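Local coordinates for protein TetR family transcriptional regulator (Clostridium perfringens, PDB 6AZH) that probably binds operator DNA through an N-terminal helix-turn-helix domain and regulates transcription, possibly of fatty acid metabolism genes, as a TetR-family dimer, at residues 5-8 and 9-13; 165-168 and 169-172; 181-184 and 185-189. One frame throughout, in Å; residues are numbered along the deposited sequence.

Interaction 1: residues 5-8 and 9-13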
loop_
_atom_site.group_PDB
_atom_site.type_symbol
_atom_site.label_atom_id
_atom_site.label_comp_id
_atom_site.label_asym_id
_atom_site.label_seq_id
_atom_site.Cartn_x
_atom_site.Cartn_y
_atom_site.Cartn_z
ATOM N N ASN A 5 4.096 16.670 -26.107
ATOM C CA ASN A 5 4.389 16.327 -27.490
ATOM C C ASN A 5 4.613 14.815 -27.613
ATOM O O ASN A 5 4.431 14.055 -26.654
ATOM C CB ASN A 5 5.574 17.145 -28.001
ATOM C CG ASN A 5 6.856 16.925 -27.206
ATOM O OD1 ASN A 5 7.055 15.894 -26.560
ATOM N ND2 ASN A 5 7.749 17.900 -27.278
ATOM N N ARG A 6 4.979 14.355 -28.815
ATOM C CA ARG A 6 5.101 12.914 -28.992
ATOM C C ARG A 6 6.248 12.364 -28.155
ATOM O O ARG A 6 6.116 11.297 -27.551
ATOM C CB ARG A 6 5.285 12.546 -30.464
ATOM C CG ARG A 6 5.331 11.040 -30.728
ATOM C CD ARG A 6 6.762 10.505 -30.722
ATOM N NE ARG A 6 6.809 9.050 -30.731
ATOM C CZ ARG A 6 7.927 8.355 -30.868
ATOM N NH1 ARG A 6 9.082 8.990 -31.005
ATOM N NH2 ARG A 6 7.888 7.033 -30.883
ATOM N N THR A 7 7.378 13.079 -28.111
ATOM C CA THR A 7 8.548 12.573 -27.397
ATOM C C THR A 7 8.245 12.385 -25.915
ATOM O O THR A 7 8.503 11.317 -25.342
ATOM C CB THR A 7 9.724 13.525 -27.583
ATOM O OG1 THR A 7 10.189 13.425 -28.936
ATOM C CG2 THR A 7 10.850 13.173 -26.623
ATOM N N LYS A 8 7.669 13.409 -25.285
ATOM C CA LYS A 8 7.375 13.308 -23.860
ATOM C C LYS A 8 6.245 12.320 -23.595
ATOM O O LYS A 8 6.312 11.551 -22.628
ATOM C CB LYS A 8 7.063 14.689 -23.303
ATOM C CG LYS A 8 8.313 15.540 -23.107
ATOM C CD LYS A 8 7.959 16.926 -22.614
ATOM C CE LYS A 8 9.112 17.545 -21.831
ATOM N NZ LYS A 8 10.110 18.167 -22.737
ATOM N N LYS A 9 5.210 12.298 -24.446
ATOM C CA LYS A 9 4.133 11.326 -24.252
ATOM C C LYS A 9 4.638 9.896 -24.389
ATOM O O LYS A 9 4.244 9.017 -23.614
ATOM C CB LYS A 9 2.985 11.566 -25.238
ATOM C CG LYS A 9 1.852 10.520 -25.115
ATOM C CD LYS A 9 0.526 11.062 -25.652
ATOM C CE LYS A 9 -0.666 10.222 -25.187
ATOM N NZ LYS A 9 -0.691 8.885 -25.840
ATOM N N ALA A 10 5.510 9.636 -25.371
ATOM C CA ALA A 10 6.023 8.286 -25.558
ATOM C C ALA A 10 6.875 7.859 -24.369
ATOM O O ALA A 10 6.753 6.728 -23.887
ATOM C CB ALA A 10 6.841 8.204 -26.860
ATOM N N ILE A 11 7.743 8.756 -23.894
ATOM C CA ILE A 11 8.569 8.482 -22.720
ATOM C C ILE A 11 7.682 8.285 -21.506
ATOM O O ILE A 11 7.868 7.346 -20.723
ATOM C CB ILE A 11 9.572 9.632 -22.501
ATOM C CG1 ILE A 11 10.654 9.600 -23.593
ATOM C CG2 ILE A 11 10.224 9.567 -21.105
ATOM C CD1 ILE A 11 11.426 10.873 -23.706
ATOM N N PHE A 12 6.698 9.165 -21.339
ATOM C CA PHE A 12 5.759 9.052 -20.221
ATOM C C PHE A 12 5.113 7.675 -20.178
ATOM O O PHE A 12 5.174 6.974 -19.156
ATOM C CB PHE A 12 4.698 10.147 -20.342
ATOM C CG PHE A 12 3.606 10.075 -19.292
ATOM C CD1 PHE A 12 3.819 10.569 -18.017
ATOM C CD2 PHE A 12 2.366 9.533 -19.598
ATOM C CE1 PHE A 12 2.818 10.517 -17.053
ATOM C CE2 PHE A 12 1.347 9.471 -18.634
ATOM C CZ PHE A 12 1.575 9.973 -17.363
ATOM N N GLU A 13 4.490 7.260 -21.285
ATOM C CA GLU A 13 3.784 5.985 -21.283
ATOM C C GLU A 13 4.743 4.809 -21.144
ATOM O O GLU A 13 4.453 3.854 -20.414
ATOM C CB GLU A 13 2.933 5.854 -22.542
ATOM C CG GLU A 13 1.601 6.583 -22.406
ATOM C CD GLU A 13 0.761 6.566 -23.665
ATOM O OE1 GLU A 13 1.047 5.756 -24.576
ATOM O OE2 GLU A 13 -0.193 7.373 -23.743
#

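Interaction 2: residues 165-168 and 169-172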
loop_
_atom_site.group_PDB
_atom_site.type_symbol
_atom_site.label_atom_id
_atom_site.label_comp_id
_atom_site.label_asym_id
_atom_site.label_seq_id
_atom_site.Cartn_x
_atom_site.Cartn_y
_atom_site.Cartn_z
ATOM N N GLU A 165 -6.477 -6.603 -6.416
ATOM C CA GLU A 165 -6.639 -6.713 -7.865
ATOM C C GLU A 165 -5.603 -7.645 -8.473
ATOM O O GLU A 165 -5.856 -8.252 -9.519
ATOM C CB GLU A 165 -6.549 -5.331 -8.524
ATOM C CG GLU A 165 -6.962 -5.281 -10.009
ATOM C CD GLU A 165 -5.837 -5.632 -10.969
ATOM O OE1 GLU A 165 -4.648 -5.505 -10.602
ATOM O OE2 GLU A 165 -6.137 -6.038 -12.109
ATOM N N LEU A 166 -4.436 -7.773 -7.841
ATOM C CA LEU A 166 -3.397 -8.665 -8.341
ATOM C C LEU A 166 -3.657 -10.134 -8.027
ATOM O O LEU A 166 -2.856 -10.978 -8.445
ATOM C CB LEU A 166 -2.031 -8.246 -7.783
ATOM C CG LEU A 166 -1.478 -6.944 -8.367
ATOM C CD1 LEU A 166 -0.214 -6.482 -7.641
ATOM C CD2 LEU A 166 -1.196 -7.091 -9.855
ATOM N N SER A 167 -4.738 -10.458 -7.306
ATOM C CA SER A 167 -5.076 -11.850 -7.006
ATOM C C SER A 167 -5.161 -12.668 -8.283
ATOM O O SER A 167 -5.834 -12.275 -9.240
ATOM C CB SER A 167 -6.422 -11.935 -6.273
ATOM O OG SER A 167 -6.520 -11.002 -5.210
ATOM N N ARG A 168 -4.504 -13.824 -8.293
ATOM C CA ARG A 168 -4.524 -14.662 -9.484
ATOM C C ARG A 168 -5.688 -15.633 -9.505
ATOM O O ARG A 168 -5.870 -16.318 -10.515
ATOM C CB ARG A 168 -3.211 -15.440 -9.618
ATOM C CG ARG A 168 -2.022 -14.554 -9.939
ATOM C CD ARG A 168 -0.851 -15.353 -10.460
ATOM N NE ARG A 168 -1.190 -16.121 -11.653
ATOM C CZ ARG A 168 -0.962 -15.711 -12.893
ATOM N NH1 ARG A 168 -0.395 -14.530 -13.113
ATOM N NH2 ARG A 168 -1.298 -16.484 -13.921
ATOM N N ASP A 169 -6.483 -15.705 -8.429
ATOM C CA ASP A 169 -7.554 -16.685 -8.299
ATOM C C ASP A 169 -8.939 -16.105 -8.539
ATOM O O ASP A 169 -9.932 -16.824 -8.385
ATOM C CB ASP A 169 -7.513 -17.341 -6.910
ATOM C CG ASP A 169 -7.845 -16.362 -5.792
ATOM O OD1 ASP A 169 -7.571 -15.158 -5.957
ATOM O OD2 ASP A 169 -8.380 -16.791 -4.750
ATOM N N LYS A 170 -9.038 -14.831 -8.900
ATOM C CA LYS A 170 -10.332 -14.221 -9.153
ATOM C C LYS A 170 -10.152 -13.117 -10.182
ATOM O O LYS A 170 -9.034 -12.691 -10.478
ATOM C CB LYS A 170 -10.951 -13.662 -7.865
ATOM C CG LYS A 170 -9.970 -12.852 -7.028
ATOM C CD LYS A 170 -10.566 -12.456 -5.686
ATOM C CE LYS A 170 -10.737 -13.660 -4.779
ATOM N NZ LYS A 170 -9.614 -13.781 -3.810
ATOM N N GLU A 171 -11.271 -12.658 -10.727
ATOM C CA GLU A 171 -11.288 -11.522 -11.635
ATOM C C GLU A 171 -11.871 -10.304 -10.932
ATOM O O GLU A 171 -12.906 -10.396 -10.261
ATOM C CB GLU A 171 -12.091 -11.831 -12.897
ATOM C CG GLU A 171 -11.310 -12.645 -13.917
ATOM C CD GLU A 171 -11.869 -12.496 -15.311
ATOM O OE1 GLU A 171 -13.094 -12.691 -15.488
ATOM O OE2 GLU A 171 -11.086 -12.171 -16.228
ATOM N N PHE A 172 -11.207 -9.168 -11.118
ATOM C CA PHE A 172 -11.541 -7.916 -10.450
ATOM C C PHE A 172 -12.709 -7.213 -11.142
ATOM O O PHE A 172 -12.698 -7.035 -12.361
ATOM C CB PHE A 172 -10.302 -7.025 -10.462
ATOM C CG PHE A 172 -10.455 -5.734 -9.718
ATOM C CD1 PHE A 172 -10.214 -5.677 -8.357
ATOM C CD2 PHE A 172 -10.794 -4.570 -10.386
ATOM C CE1 PHE A 172 -10.330 -4.479 -7.670
ATOM C CE2 PHE A 172 -10.917 -3.372 -9.705
ATOM C CZ PHE A 172 -10.684 -3.325 -8.349
HETATM O O HOH W 1 -8.199 -10.155 -9.585
#

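Interaction 3: residues 181-184 and 185-189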
loop_
_atom_site.group_PDB
_atom_site.type_symbol
_atom_site.label_atom_id
_atom_site.label_comp_id
_atom_site.label_asym_id
_atom_site.label_seq_id
_atom_site.Cartn_x
_atom_site.Cartn_y
_atom_site.Cartn_z
ATOM N N ILE A 181 -16.807 -1.372 -0.959
ATOM C CA ILE A 181 -15.931 -0.548 -0.134
ATOM C C ILE A 181 -16.681 0.658 0.405
ATOM O O ILE A 181 -16.448 1.094 1.542
ATOM C CB ILE A 181 -14.683 -0.125 -0.929
ATOM C CG1 ILE A 181 -13.838 -1.355 -1.285
ATOM C CG2 ILE A 181 -13.865 0.885 -0.135
ATOM C CD1 ILE A 181 -12.882 -1.782 -0.224
ATOM N N THR A 182 -17.576 1.233 -0.403
ATOM C CA THR A 182 -18.372 2.361 0.067
ATOM C C THR A 182 -19.171 1.967 1.303
ATOM O O THR A 182 -19.176 2.683 2.310
ATOM C CB THR A 182 -19.299 2.867 -1.048
ATOM O OG1 THR A 182 -18.522 3.317 -2.171
ATOM C CG2 THR A 182 -20.173 4.026 -0.544
ATOM N N ILE A 183 -19.832 0.813 1.255
ATOM C CA ILE A 183 -20.597 0.371 2.419
ATOM C C ILE A 183 -19.668 0.042 3.580
ATOM O O ILE A 183 -19.909 0.461 4.716
ATOM C CB ILE A 183 -21.499 -0.819 2.046
ATOM C CG1 ILE A 183 -22.611 -0.359 1.100
ATOM C CG2 ILE A 183 -22.125 -1.411 3.298
ATOM C CD1 ILE A 183 -23.320 -1.501 0.383
ATOM N N ASN A 184 -18.567 -0.679 3.316
ATOM C CA ASN A 184 -17.652 -1.017 4.402
ATOM C C ASN A 184 -17.159 0.234 5.119
ATOM O O ASN A 184 -17.133 0.284 6.353
ATOM C CB ASN A 184 -16.465 -1.814 3.869
ATOM C CG ASN A 184 -16.851 -3.200 3.386
ATOM O OD1 ASN A 184 -17.981 -3.658 3.589
ATOM N ND2 ASN A 184 -15.908 -3.877 2.734
ATOM N N ILE A 185 -16.789 1.269 4.362
ATOM C CA ILE A 185 -16.228 2.475 4.965
ATOM C C ILE A 185 -17.306 3.284 5.678
ATOM O O ILE A 185 -17.109 3.754 6.806
ATOM C CB ILE A 185 -15.518 3.330 3.898
ATOM C CG1 ILE A 185 -14.238 2.660 3.416
ATOM C CG2 ILE A 185 -15.204 4.705 4.469
ATOM C CD1 ILE A 185 -13.474 3.490 2.398
ATOM N N LEU A 186 -18.452 3.495 5.021
ATOM C CA LEU A 186 -19.461 4.370 5.618
ATOM C C LEU A 186 -20.225 3.672 6.746
ATOM O O LEU A 186 -20.415 4.246 7.827
ATOM C CB LEU A 186 -20.426 4.876 4.529
ATOM C CG LEU A 186 -19.781 5.776 3.462
ATOM C CD1 LEU A 186 -20.820 6.284 2.450
ATOM C CD2 LEU A 186 -19.089 6.936 4.122
ATOM N N ASP A 187 -20.667 2.434 6.517
ATOM C CA ASP A 187 -21.523 1.726 7.476
ATOM C C ASP A 187 -20.755 0.806 8.420
ATOM O O ASP A 187 -21.336 0.319 9.391
ATOM C CB ASP A 187 -22.573 0.890 6.733
ATOM C CG ASP A 187 -23.520 1.744 5.905
ATOM O OD1 ASP A 187 -24.070 2.707 6.460
ATOM O OD2 ASP A 187 -23.690 1.463 4.697
ATOM N N GLY A 188 -19.484 0.546 8.165
ATOM C CA GLY A 188 -18.776 -0.433 8.965
ATOM C C GLY A 188 -19.188 -1.831 8.566
ATOM O O GLY A 188 -19.953 -2.040 7.628
ATOM N N ILE A 189 -18.660 -2.817 9.294
ATOM C CA ILE A 189 -18.967 -4.213 9.005
ATOM C C ILE A 189 -19.870 -4.859 10.043
ATOM O O ILE A 189 -20.397 -5.951 9.781
ATOM C CB ILE A 189 -17.681 -5.052 8.835
ATOM C CG1 ILE A 189 -16.843 -5.009 10.110
ATOM C CG2 ILE A 189 -16.907 -4.547 7.612
ATOM C CD1 ILE A 189 -15.607 -5.922 10.038
#

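Interaction 1: residues 5-8 and 9-13
Thr7 and Ile11, one helical turn apart, run alongside each other, with Thr7 CG2 3.8 Å from Ile11 CD1. The threonine torsion decides which branch does this: at chi1 -71° the methyl stands opposite the backbone N while OG1 turns back beside it. Arg6 also leans along the helix. Its chain bends at chi2 (-93°), which carries the guanidinium over Ala10, whose CB sits beneath one face, off toward the rim, 4.0 Å from Arg6 NE. NH2 of Arg6 then hydrogen-bonds Asn37 O. Asn5 is the N-cap: its OD1 accepts from Lys8 N at 2.9 Å, nearly straight at 174°, and its own carbonyl O takes the first i-to-i+4 bond, from Lys9 N at 2.9 Å. Further along, Lys9 NZ forms a salt bridge with Glu13 OE2 at 2.6 Å, approaching from above the carboxylate plane. The stretch opens helix 6-26, the first helix of the TetR-type DNA-binding domain. Ile11, buried, faces Ile32 of helix 29-36, Leu43 of helix 40-46 and Ile53 of helix 50-74, while Lys8 NZ hydrogen-bonds Asn46 OD1 and Phe12 packs on Val57.

Interaction 2: residues 165-168 and 169-172
Residues 165-168 and 169-172 run back on each other, their end-to-end directions 154° apart, and Glu165 CA returns to within 5.7 Å of Phe172 CA. No direct hydrogen bond joins the two arms; a water lies between them, 3.0 Å from Glu165 O and 2.8 Å from Lys170 O. Where the loop closes, Glu165 CG rests over one face of the Phe172 ring, a CH-pi contact with CG 3.8 Å from the ring centroid and 23° off the normal. The glutamate chain bends at chi2, and its carboxylate, turned 76° from the ring plane, goes on to a salt bridge with Arg98. This loop links helix 147-165 to helix 174-187 in the C-terminal domain of the TetR fold, and the Phe172 ring also meets that of Tyr95, on helix 79-96. At the far end of the loop, Ser167 CB touches Lys170 CG at 3.7 Å and Asp169 OD1 at 3.4 Å, while Ser167 OG turns back to hydrogen-bond the Tyr164 carbonyl O. Bends at chi3 and chi4 fold Lys170 back, and NZ makes a long, weak salt bridge to Asp169 OD1, 3.3 Å, and also hydrogen-bonds Ser148 OG of the second subunit.

Interaction 3: residues 181-184 and 185-189
Regular i-to-i+4 bonds carry the backbone from Ile181 to Asp187, with Ile185 N 2.8 Å from Ile181 O, and the series ends in a weak bond from Gly188 N to Asn184 O, 3.0 Å long and bent to 125°. Side chains pair along the same spacing. Ile181 CG2 meets Ile185 CD1 at 3.7 Å, the two chains crossing at a slant. Thr182 and Leu186 instead run alongside each other, Thr182 CG2 lying 3.8 Å from Leu186 CD1. A chi1 of -61° places the threonine OG1 beside the backbone N, where it hydrogen-bonds Ile178 O, and leaves the methyl to face Leu186. These turns finish helix 174-187 in the C-terminal domain of this TetR-family chain: Gly188, the first residue past the helix, leaves helical angles with a positive phi (76°), and the chain turns out of the helix there. Ile183 CG2 lies 3.6 Å from Asp187 OD2, while Asp187 OD1 forms a salt bridge with Lys192 of the second subunit. Asn184 OD1 and Gly188 O both accept from Arg143 NH2 of that subunit, and Ile189 packs on its Leu150. Within the chain, Phe87 of helix 79-96 touches both Thr182 and Ile185.

In the fold
Interaction 1 starts helix 6-26 and interaction 3 finishes helix 174-187, on opposite sides of the chain's centre with their own centres about 40 Å apart. Interaction 1 is a surface contact made within one chain, away from the dimer partner; interaction 3 is partly buried, much of it against the second subunit. Interaction 2, also at the surface, precedes the helix that interaction 3 ends; both reach the partner subunit, though about 8 Å separates their nearest atoms. Chemistry follows place: a cap, one lysine-glutamate salt bridge and an aliphatic contact in the first; a CH-pi contact, a weak salt bridge and a water lying between two carbonyls in the second; aliphatic pairs with intersubunit polar bonds in the third.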